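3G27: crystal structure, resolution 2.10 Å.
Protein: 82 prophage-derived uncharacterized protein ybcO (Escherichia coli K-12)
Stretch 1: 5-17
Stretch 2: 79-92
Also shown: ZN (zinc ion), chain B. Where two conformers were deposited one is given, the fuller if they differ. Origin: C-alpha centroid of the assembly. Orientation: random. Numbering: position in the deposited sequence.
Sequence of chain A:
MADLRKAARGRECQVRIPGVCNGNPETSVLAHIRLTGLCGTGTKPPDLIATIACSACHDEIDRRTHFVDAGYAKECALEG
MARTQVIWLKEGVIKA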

# COMPACT_ATOMS: atom_id res chain seq x y z
N ARG A 5 -5.94 -2.13 16.61
CA ARG A 5 -4.86 -1.77 15.63
C ARG A 5 -4.46 -0.29 15.88
O ARG A 5 -3.29 0.08 15.70
CB ARG A 5 -5.28 -2.05 14.17
N LYS A 6 -5.41 0.52 16.34
CA LYS A 6 -5.10 1.88 16.77
C LYS A 6 -4.10 1.88 17.93
O LYS A 6 -3.54 2.93 18.23
CB LYS A 6 -6.37 2.68 17.13
CG LYS A 6 -6.94 3.54 15.98
CD LYS A 6 -8.48 3.52 15.94
CE LYS A 6 -9.05 4.64 15.07
NZ LYS A 6 -10.39 4.34 14.43
N ALA A 7 -3.86 0.72 18.57
CA ALA A 7 -2.63 0.49 19.38
C ALA A 7 -1.36 0.20 18.51
O ALA A 7 -0.75 -0.88 18.58
CB ALA A 7 -2.85 -0.60 20.34
N ALA A 8 -1.04 1.18 17.64
CA ALA A 8 0.25 1.38 16.98
C ALA A 8 0.97 2.53 17.68
O ALA A 8 2.07 2.92 17.28
CB ALA A 8 0.04 1.74 15.52
N ARG A 9 0.34 3.10 18.71
CA ARG A 9 0.89 4.20 19.46
C ARG A 9 2.22 3.75 20.08
O ARG A 9 2.32 2.64 20.58
CB ARG A 9 -0.10 4.68 20.53
N GLY A 10 3.25 4.60 19.98
CA GLY A 10 4.56 4.27 20.57
C GLY A 10 5.41 3.28 19.80
O GLY A 10 6.48 2.85 20.27
N ARG A 11 4.95 2.91 18.62
CA ARG A 11 5.75 2.13 17.71
C ARG A 11 6.51 3.06 16.77
O ARG A 11 6.16 4.22 16.58
CB ARG A 11 4.87 1.21 16.87
CG ARG A 11 4.18 0.11 17.61
CD ARG A 11 4.84 -1.20 17.31
NE ARG A 11 3.97 -2.33 17.59
CZ ARG A 11 4.32 -3.59 17.37
NH1 ARG A 11 3.48 -4.59 17.67
NH2 ARG A 11 5.53 -3.85 16.86
N GLU A 12 7.51 2.49 16.13
CA GLU A 12 8.29 3.17 15.12
C GLU A 12 7.51 3.57 13.87
O GLU A 12 6.72 2.78 13.34
CB GLU A 12 9.45 2.26 14.72
CG GLU A 12 10.52 2.94 13.88
CD GLU A 12 11.93 2.60 14.36
OE1 GLU A 12 12.46 1.49 14.01
OE2 GLU A 12 12.49 3.47 15.09
N CYS A 13 7.77 4.78 13.37
CA CYS A 13 7.15 5.26 12.13
C CYS A 13 7.55 4.33 11.00
O CYS A 13 8.72 4.02 10.84
CB CYS A 13 7.63 6.68 11.82
SG CYS A 13 6.87 7.46 10.40
N GLN A 14 6.57 3.90 10.22
CA GLN A 14 6.81 3.08 9.03
C GLN A 14 6.79 3.88 7.74
O GLN A 14 7.06 3.32 6.69
CB GLN A 14 5.79 1.95 8.96
CG GLN A 14 5.84 1.00 10.14
CD GLN A 14 7.22 0.34 10.26
OE1 GLN A 14 7.70 -0.28 9.32
NE2 GLN A 14 7.86 0.49 11.42
N VAL A 15 6.48 5.18 7.81
CA VAL A 15 6.38 6.03 6.61
C VAL A 15 7.78 6.58 6.30
O VAL A 15 8.28 6.46 5.18
CB VAL A 15 5.40 7.22 6.80
CG1 VAL A 15 5.43 8.13 5.58
CG2 VAL A 15 4.00 6.75 7.06
N ARG A 16 8.39 7.20 7.30
CA ARG A 16 9.78 7.65 7.23
C ARG A 16 10.14 8.48 6.01
O ARG A 16 11.12 8.18 5.32
CB ARG A 16 10.71 6.43 7.32
CG ARG A 16 10.18 5.30 8.21
CD ARG A 16 11.30 4.40 8.69
NE ARG A 16 10.85 3.04 9.01
CZ ARG A 16 11.00 2.01 8.20
NH1 ARG A 16 10.57 0.81 8.57
NH2 ARG A 16 11.59 2.17 7.02
N ILE A 17 9.39 9.55 5.74
CA ILE A 17 9.74 10.48 4.68
C ILE A 17 11.02 11.19 5.13
O ILE A 17 11.06 11.80 6.22
CB ILE A 17 8.64 11.52 4.39
CG1 ILE A 17 7.36 10.82 3.93
CG2 ILE A 17 9.14 12.49 3.33
CD1 ILE A 17 6.13 11.69 3.90
N GLU A 79 3.74 2.34 1.25
CA GLU A 79 4.88 1.52 1.72
C GLU A 79 4.81 1.32 3.24
O GLU A 79 5.03 0.21 3.73
CB GLU A 79 6.20 2.19 1.36
CG GLU A 79 7.23 1.29 0.74
CD GLU A 79 8.21 2.08 -0.12
OE1 GLU A 79 8.60 1.59 -1.21
OE2 GLU A 79 8.57 3.21 0.29
N GLY A 80 4.49 2.38 3.97
CA GLY A 80 4.29 2.34 5.40
C GLY A 80 3.14 1.46 5.80
O GLY A 80 3.23 0.72 6.77
N MSE A 81 2.04 1.53 5.04
CA MSE A 81 0.88 0.67 5.25
C MSE A 81 1.25 -0.82 5.14
O MSE A 81 0.85 -1.63 5.97
CB MSE A 81 -0.23 1.01 4.24
CG MSE A 81 -1.43 0.07 4.33
SE MSE A 81 -2.80 0.47 3.00
CE MSE A 81 -1.93 -0.30 1.45
N ALA A 82 2.00 -1.17 4.10
CA ALA A 82 2.42 -2.55 3.86
C ALA A 82 3.34 -3.06 4.97
O ALA A 82 3.19 -4.17 5.47
CB ALA A 82 3.10 -2.67 2.50
N ARG A 83 4.29 -2.24 5.38
CA ARG A 83 5.15 -2.54 6.54
C ARG A 83 4.37 -2.74 7.85
O ARG A 83 4.61 -3.69 8.58
CB ARG A 83 6.16 -1.44 6.72
CG ARG A 83 7.11 -1.29 5.56
CD ARG A 83 8.20 -0.27 5.89
NE ARG A 83 8.93 0.09 4.68
CZ ARG A 83 9.16 1.33 4.26
NH1 ARG A 83 8.75 2.40 4.94
NH2 ARG A 83 9.84 1.50 3.12
N THR A 84 3.43 -1.84 8.12
CA THR A 84 2.50 -1.94 9.26
C THR A 84 1.68 -3.22 9.28
O THR A 84 1.59 -3.88 10.31
CB THR A 84 1.54 -0.77 9.25
OG1 THR A 84 2.30 0.45 9.24
CG2 THR A 84 0.61 -0.81 10.45
N GLN A 85 1.07 -3.57 8.15
CA GLN A 85 0.31 -4.81 8.04
C GLN A 85 1.24 -5.99 8.24
O GLN A 85 0.87 -6.98 8.86
CB GLN A 85 -0.40 -4.90 6.69
CG GLN A 85 -1.52 -3.82 6.50
CD GLN A 85 -2.13 -3.82 5.11
OE1 GLN A 85 -1.84 -4.68 4.28
NE2 GLN A 85 -3.03 -2.89 4.87
N VAL A 86 2.46 -5.88 7.74
CA VAL A 86 3.42 -6.94 7.93
C VAL A 86 3.78 -7.08 9.42
O VAL A 86 3.94 -8.20 9.91
CB VAL A 86 4.70 -6.74 7.11
CG1 VAL A 86 5.83 -7.62 7.69
CG2 VAL A 86 4.45 -7.06 5.64
N ILE A 87 3.91 -5.96 10.12
CA ILE A 87 4.08 -5.98 11.57
C ILE A 87 2.89 -6.67 12.27
O ILE A 87 3.09 -7.51 13.16
CB ILE A 87 4.23 -4.57 12.14
CG1 ILE A 87 5.60 -3.99 11.79
CG2 ILE A 87 4.03 -4.57 13.63
CD1 ILE A 87 5.69 -2.49 12.08
N TRP A 88 1.67 -6.30 11.88
CA TRP A 88 0.44 -6.88 12.45
C TRP A 88 0.40 -8.38 12.26
O TRP A 88 -0.08 -9.11 13.13
CB TRP A 88 -0.82 -6.31 11.80
CG TRP A 88 -1.08 -4.86 11.98
CD1 TRP A 88 -1.92 -4.08 11.23
CD2 TRP A 88 -0.49 -3.98 12.95
NE1 TRP A 88 -1.90 -2.79 11.68
CE2 TRP A 88 -1.03 -2.69 12.73
CE3 TRP A 88 0.44 -4.15 13.99
CZ2 TRP A 88 -0.67 -1.59 13.51
CZ3 TRP A 88 0.80 -3.04 14.75
CH2 TRP A 88 0.24 -1.78 14.51
N LEU A 89 0.85 -8.82 11.10
CA LEU A 89 0.91 -10.25 10.77
C LEU A 89 1.83 -10.96 11.76
O LEU A 89 1.37 -11.82 12.50
CB LEU A 89 1.38 -10.48 9.33
CG LEU A 89 0.38 -10.57 8.16
CD1 LEU A 89 -1.06 -10.23 8.51
CD2 LEU A 89 0.85 -9.69 7.00
N LYS A 90 3.10 -10.56 11.79
CA LYS A 90 4.11 -11.13 12.69
C LYS A 90 3.66 -11.12 14.17
O LYS A 90 3.76 -12.15 14.85
CB LYS A 90 5.46 -10.40 12.56
CG LYS A 90 6.12 -10.41 11.16
CD LYS A 90 6.41 -11.81 10.59
CE LYS A 90 7.55 -12.55 11.34
NZ LYS A 90 7.76 -13.96 10.85
N GLU A 91 3.15 -9.99 14.64
CA GLU A 91 2.76 -9.82 16.05
C GLU A 91 1.44 -10.51 16.45
O GLU A 91 1.06 -10.46 17.62
CB GLU A 91 2.70 -8.33 16.41
N GLY A 92 0.73 -11.14 15.51
CA GLY A 92 -0.57 -11.80 15.80
C GLY A 92 -1.77 -10.85 15.90
O GLY A 92 -2.89 -11.28 16.25
ZN ZN B . 7.84 9.63 10.29
O HOH W 1 8.22 4.48 3.33

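Two like-charged guanidinium groups lie flat on each other across this contact. The planes of Arg-16 and Arg-83 are inclined by 13°, their centres are 4.4 Å apart, and Arg-16 NH2 comes within 3.5 Å of Arg-83 NH1. Such a stack is tolerable when the in-plane N-H groups have acceptors. At its edge Arg-83 NH1 donates to Gln-14 O (2.6 Å, N-H...O angle 133°); NH1 also donates to water 1 (2.7 Å). Arg-83 NH2 and Glu-79 OE2, 3.5 Å apart, form a salt bridge that balances part of the charge. The same water lies 2.7 Å from Val-15 O, within hydrogen-bonding reach, so it can bridge the loop to the arginine. On the other side of the stack, Arg-16 NE makes a weak bond to Cys-13 O (3.0 Å, 129°).

Stretch 1 has no regular helix or strand; it runs beside a helix that begins earlier in the chain and continues through residue 90. The backbones approach closely where Val-15 CA and Gly-80 CA are 4.4 Å apart. Gly-80 CA sits 3.2 Å from Gln-14 O in a CA-H...O contact, and an ideal CB there would fall 3.1 Å from that oxygen and 3.2 Å from Val-15 CG2, both tight.

Gln-14 points toward the helix and packs its CD 3.7 Å from Ile-87 CD1. Its amide is held from within the loop, NE2 donating to Glu-12 O (3.2 Å, 158°). Nearby, Cys-13 turns away from the helix and binds zinc through SG at 2.4 Å; the same sulfur accepts from Arg-16 N (3.5 Å, 169°), tying the loop to the metal site.

Farther along, no hydrogen bond crosses between the stretches, and the contacts are made by packing against Trp-88 and Ile-87. Ala-8 CB meets the edge of the Trp-88 ring at CH2 (3.7 Å), and Arg-11 lays one guanidinium face over Ile-87, NH2 to CG2 3.6 Å. Trp-88 NE1 is buried without a modelled partner.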